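PDB 5IM2: twin-arginine translocation pathway signal from Rhodoferax ferrireducens, which binds benzoate and probably delivers such a solute to a TRAP transporter as its solute-binding protein. Local coordinates for residues L163-H168 against T262-M267; I126-L131 against W146-T151. All coordinates share one frame; numbering follows the deposited sequence.

Interaction 1 (L163-H168 against T262-M267); sequences LALQVH and TFVLAM. With BEZ (benzoic acid), chain B.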
# COMPACT_ATOMS: atom_id res chain seq x y z
N LEU A 163 -7.24 1.76 13.00
CA LEU A 163 -8.47 2.31 12.48
C LEU A 163 -8.87 1.74 11.13
O LEU A 163 -10.06 1.61 10.87
CB LEU A 163 -8.34 3.83 12.36
CG LEU A 163 -7.83 4.57 13.59
CD1 LEU A 163 -7.85 6.10 13.38
CD2 LEU A 163 -8.63 4.23 14.84
N ALA A 164 -7.90 1.39 10.27
CA ALA A 164 -8.18 0.86 8.95
C ALA A 164 -6.93 0.20 8.39
O ALA A 164 -5.81 0.50 8.81
CB ALA A 164 -8.69 1.95 7.99
N LEU A 165 -7.17 -0.72 7.44
CA LEU A 165 -6.17 -1.49 6.72
C LEU A 165 -6.59 -1.57 5.26
O LEU A 165 -7.77 -1.79 4.99
CB LEU A 165 -6.04 -2.92 7.28
CG LEU A 165 -5.42 -3.00 8.66
CD1 LEU A 165 -5.90 -4.29 9.31
CD2 LEU A 165 -3.88 -2.94 8.57
N GLN A 166 -5.67 -1.38 4.31
CA GLN A 166 -6.06 -1.33 2.91
C GLN A 166 -4.86 -1.57 2.00
O GLN A 166 -3.71 -1.66 2.45
CB GLN A 166 -6.76 -0.01 2.59
CG GLN A 166 -6.06 1.24 3.11
CD GLN A 166 -5.59 2.21 2.05
OE1 GLN A 166 -5.31 3.35 2.34
NE2 GLN A 166 -5.45 1.76 0.84
N VAL A 167 -5.17 -1.78 0.72
CA VAL A 167 -4.19 -1.98 -0.34
C VAL A 167 -4.44 -0.94 -1.42
O VAL A 167 -5.47 -0.27 -1.44
CB VAL A 167 -4.23 -3.41 -0.92
CG1 VAL A 167 -4.01 -4.42 0.20
CG2 VAL A 167 -5.55 -3.63 -1.68
N HIS A 168 -3.47 -0.80 -2.34
CA HIS A 168 -3.65 0.05 -3.50
C HIS A 168 -4.03 -0.76 -4.76
O HIS A 168 -4.24 -1.97 -4.72
CB HIS A 168 -2.42 0.97 -3.70
CG HIS A 168 -1.10 0.29 -3.98
ND1 HIS A 168 -0.90 -0.60 -5.03
CD2 HIS A 168 0.11 0.45 -3.40
CE1 HIS A 168 0.36 -0.99 -5.03
NE2 HIS A 168 1.01 -0.34 -4.07
N THR A 262 0.31 -3.05 1.26
CA THR A 262 -0.63 -2.81 2.34
C THR A 262 -0.31 -1.51 3.06
O THR A 262 0.84 -1.09 3.15
CB THR A 262 -0.63 -3.95 3.35
OG1 THR A 262 0.67 -4.11 3.92
CG2 THR A 262 -1.04 -5.21 2.69
N PHE A 263 -1.36 -0.91 3.58
CA PHE A 263 -1.29 0.33 4.33
C PHE A 263 -2.07 0.16 5.62
O PHE A 263 -3.09 -0.55 5.65
CB PHE A 263 -1.90 1.52 3.55
CG PHE A 263 -1.24 1.78 2.24
CD1 PHE A 263 -1.54 1.00 1.14
CD2 PHE A 263 -0.28 2.79 2.11
CE1 PHE A 263 -0.91 1.23 -0.06
CE2 PHE A 263 0.34 3.02 0.92
CZ PHE A 263 0.01 2.24 -0.18
N VAL A 264 -1.60 0.84 6.66
CA VAL A 264 -2.29 0.88 7.94
C VAL A 264 -2.55 2.33 8.34
O VAL A 264 -1.67 3.20 8.20
CB VAL A 264 -1.51 0.14 9.04
CG1 VAL A 264 -0.19 0.81 9.29
CG2 VAL A 264 -2.35 0.06 10.31
N LEU A 265 -3.78 2.59 8.83
CA LEU A 265 -4.16 3.85 9.45
C LEU A 265 -4.22 3.52 10.93
O LEU A 265 -5.13 2.80 11.37
CB LEU A 265 -5.50 4.36 8.93
CG LEU A 265 -6.04 5.67 9.49
CD1 LEU A 265 -5.15 6.82 9.04
CD2 LEU A 265 -7.47 5.84 9.01
N ALA A 266 -3.23 3.99 11.68
CA ALA A 266 -3.05 3.61 13.07
C ALA A 266 -3.09 4.82 14.02
O ALA A 266 -2.53 5.88 13.72
CB ALA A 266 -1.71 2.87 13.23
N MET A 267 -3.70 4.62 15.20
CA MET A 267 -3.85 5.66 16.22
C MET A 267 -3.13 5.26 17.50
O MET A 267 -3.11 4.09 17.88
CB MET A 267 -5.35 5.92 16.50
CG MET A 267 -5.58 7.13 17.34
SD MET A 267 -7.33 7.54 17.46
CE MET A 267 -7.18 8.98 18.51
C BEZ B . 4.68 2.98 -2.55
O1 BEZ B . 4.88 2.16 -3.48
O2 BEZ B . 5.58 3.18 -1.69
C1 BEZ B . 3.39 3.75 -2.49
C2 BEZ B . 3.17 4.65 -1.45
C3 BEZ B . 1.98 5.37 -1.43
C4 BEZ B . 1.03 5.17 -2.42
C5 BEZ B . 1.25 4.26 -3.44
C6 BEZ B . 2.45 3.54 -3.47
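Leu265 O is gripped by two backbone N-H groups of the neighbouring strand, Leu163 N at 2.9 Å and Ala164 N at 3.3 Å, the signature of a classic beta bulge in an antiparallel pair. Leu163 N arrives nearly end-on to the carbonyl, Ala164 N on a lone pair in its plane. Regular pairing follows: Leu265 N returns an almost straight bond to Ala164 O, and Gln166 and Phe263 form the next hydrogen-bonded pair, with Phe263 N 2.7 Å from Gln166 O. On one face, Leu165 CD2 lies beside Val264 CG2 at 3.8 Å, both side chains pointing the same way. On the other, the Gln166 chain bends about its CB-CG bond (chi2 118°), which brings its amide over Phe263 CB, the amide and Phe263 ring planes 26° apart; OE1 is held by Trp113 and NE2 by Gln299. Strand 161-167 is an edge strand of its five-stranded sheet, and past its end the pair reaches the benzoate pocket. Phe263 and His168 meet there rim to rim, planes at 61°, His168 CD2 lying 3.6 Å from Phe263 CE1. Both rings touch the ligand, with Phe263 CE2 3.7 Å from benzoate C3 and His168 CD2 3.9 Å from C6.

Interaction 2 (I126-L131 against W146-T151); sequences IEVFEL and WEYMQT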
# COMPACT_ATOMS: atom_id res chain seq x y z
N ILE A 126 0.82 -9.54 7.76
CA ILE A 126 0.01 -8.78 6.82
C ILE A 126 0.57 -8.86 5.41
O ILE A 126 -0.12 -8.55 4.42
CB ILE A 126 -0.11 -7.31 7.29
CG1 ILE A 126 -1.22 -6.63 6.50
CG2 ILE A 126 1.19 -6.56 7.15
CD1 ILE A 126 -1.40 -5.14 6.86
N GLU A 127 1.83 -9.28 5.29
CA GLU A 127 2.52 -9.37 4.00
C GLU A 127 1.89 -10.37 3.03
O GLU A 127 2.25 -10.37 1.86
CB GLU A 127 3.98 -9.80 4.18
CG GLU A 127 4.92 -8.88 4.87
CD GLU A 127 6.32 -9.53 5.01
OE1 GLU A 127 6.44 -10.80 5.02
OE2 GLU A 127 7.30 -8.78 5.12
N VAL A 128 0.98 -11.23 3.49
CA VAL A 128 0.34 -12.20 2.61
C VAL A 128 -0.33 -11.47 1.44
O VAL A 128 -0.44 -12.02 0.33
CB VAL A 128 -0.65 -13.05 3.44
CG1 VAL A 128 -1.85 -12.23 3.90
CG2 VAL A 128 -1.06 -14.29 2.66
N PHE A 129 -0.78 -10.25 1.66
CA PHE A 129 -1.51 -9.51 0.62
C PHE A 129 -0.61 -8.90 -0.43
O PHE A 129 -1.10 -8.46 -1.48
CB PHE A 129 -2.39 -8.44 1.27
CG PHE A 129 -3.53 -9.03 2.01
CD1 PHE A 129 -4.64 -9.51 1.34
CD2 PHE A 129 -3.45 -9.24 3.39
CE1 PHE A 129 -5.65 -10.12 2.01
CE2 PHE A 129 -4.47 -9.86 4.07
CZ PHE A 129 -5.56 -10.31 3.39
N GLU A 130 0.70 -8.92 -0.17
CA GLU A 130 1.73 -8.41 -1.06
C GLU A 130 2.37 -9.51 -1.90
O GLU A 130 3.23 -9.21 -2.73
CB GLU A 130 2.82 -7.70 -0.24
CG GLU A 130 2.24 -6.50 0.50
CD GLU A 130 3.24 -5.72 1.34
OE1 GLU A 130 4.37 -6.18 1.53
OE2 GLU A 130 2.86 -4.63 1.81
N LEU A 131 1.91 -10.75 -1.76
CA LEU A 131 2.45 -11.86 -2.53
C LEU A 131 1.96 -11.80 -3.97
O LEU A 131 0.98 -11.11 -4.29
CB LEU A 131 2.06 -13.19 -1.90
CG LEU A 131 2.56 -13.42 -0.46
CD1 LEU A 131 1.94 -14.65 0.09
CD2 LEU A 131 4.06 -13.55 -0.44
N TRP A 146 -8.63 -6.19 6.35
CA TRP A 146 -9.19 -5.85 7.66
C TRP A 146 -9.60 -7.11 8.42
O TRP A 146 -9.17 -7.33 9.57
CB TRP A 146 -10.39 -4.91 7.52
CG TRP A 146 -11.00 -4.71 8.88
CD1 TRP A 146 -12.06 -5.41 9.43
CD2 TRP A 146 -10.56 -3.81 9.89
NE1 TRP A 146 -12.30 -4.97 10.71
CE2 TRP A 146 -11.39 -4.00 11.03
CE3 TRP A 146 -9.56 -2.84 9.95
CZ2 TRP A 146 -11.22 -3.28 12.19
CZ3 TRP A 146 -9.41 -2.12 11.12
CH2 TRP A 146 -10.24 -2.33 12.21
N GLU A 147 -10.41 -7.95 7.79
CA GLU A 147 -10.94 -9.14 8.45
C GLU A 147 -9.83 -10.13 8.79
O GLU A 147 -9.82 -10.70 9.89
CB GLU A 147 -12.00 -9.82 7.58
CG GLU A 147 -12.59 -11.04 8.26
CD GLU A 147 -13.82 -11.64 7.57
OE1 GLU A 147 -14.35 -11.06 6.61
OE2 GLU A 147 -14.24 -12.71 8.02
N TYR A 148 -8.87 -10.30 7.90
CA TYR A 148 -7.70 -11.14 8.18
C TYR A 148 -6.96 -10.70 9.44
O TYR A 148 -6.64 -11.52 10.32
CB TYR A 148 -6.77 -11.10 6.96
CG TYR A 148 -5.43 -11.83 7.06
CD1 TYR A 148 -4.32 -11.16 7.56
CD2 TYR A 148 -5.27 -13.11 6.61
CE1 TYR A 148 -3.06 -11.77 7.63
CE2 TYR A 148 -4.01 -13.75 6.66
CZ TYR A 148 -2.91 -13.04 7.16
OH TYR A 148 -1.65 -13.59 7.22
N MET A 149 -6.63 -9.42 9.55
CA MET A 149 -5.84 -9.02 10.71
C MET A 149 -6.66 -9.15 11.98
O MET A 149 -6.14 -9.56 13.03
CB MET A 149 -5.31 -7.60 10.53
CG MET A 149 -4.33 -7.49 9.37
SD MET A 149 -2.88 -8.62 9.42
CE MET A 149 -2.02 -8.08 10.89
N GLN A 150 -7.95 -8.84 11.90
CA GLN A 150 -8.81 -8.84 13.07
C GLN A 150 -8.98 -10.24 13.62
O GLN A 150 -9.07 -10.43 14.83
CB GLN A 150 -10.18 -8.27 12.72
CG GLN A 150 -10.25 -6.78 12.81
CD GLN A 150 -10.27 -6.31 14.25
OE1 GLN A 150 -9.25 -5.89 14.79
NE2 GLN A 150 -11.45 -6.37 14.86
N THR A 151 -9.06 -11.23 12.74
CA THR A 151 -9.42 -12.58 13.16
C THR A 151 -8.21 -13.49 13.30
O THR A 151 -8.20 -14.34 14.18
CB THR A 151 -10.43 -13.21 12.18
OG1 THR A 151 -9.85 -13.32 10.88
CG2 THR A 151 -11.67 -12.34 12.09
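Phe129 drives the edge of its ring into one face of Tyr148, a T-shaped stack with planes at 85° and centroids 5.2 Å apart. The touching atom is Phe129 CE2, 3.7 Å from Tyr148 CG and thus over the rim at the root of the ring, while Phe129 CZ reaches back to Tyr148 CB. Val128 takes the phenol end of the ring: its CG1 methyl makes a CH-pi contact 4.0 Å from the centroid, 28° off the normal, and leans to within 3.5 Å of Tyr148 CZ. Tyr148 can serve both because its CG stands anti to the backbone N (chi1 176°), which sends the ring out from helix 138-152 to the 3-10 segment 126-130. The hydroxyl is tied to the backbone carbonyl of Arg125, just ahead of that segment. A leucine in place of Tyr148 would probably leave the Phe129 edge without its aromatic face and the Arg125 carbonyl without its hydroxyl partner. Beside the ring, Met149 is bent at both chi2 and chi3, curling its thioether round so that SD sits 3.7 Å from Ile126 CB and close to the plane of the Tyr148 ring, at its edge. Ile126 and Met149 cross at about a right angle, and both also touch Phe157 in the loop after the helix. Trp339 of helix 334-345 and Leu353 and Leu354 of helix 350-367 cover the Val128-Tyr148 side, while Leu165 of strand 161-167 packs on Ile126 and Met149.

In the fold
Both contacts are buried, but interaction 1 lies nearer the middle of the chain, its centre about 8 Å from that of the chain against about 12 Å for interaction 2. Interaction 1 is a sheet edge sewn by backbone bonds and running into the ligand pocket; interaction 2 joins a 3-10 turn to a helix through aromatic and apolar side chains alone, away from benzoate. Their centres are about 11 Å apart. Leu165 packs its CD1 on Met149 CG at 3.6 Å and its CD2 on Ile126 CD1 at 3.7 Å, joining helix, turn and strand 161-167. Glu130 OE2 probably accepts a hydrogen bond from Thr262 N, anchoring the turn to segment 262-267.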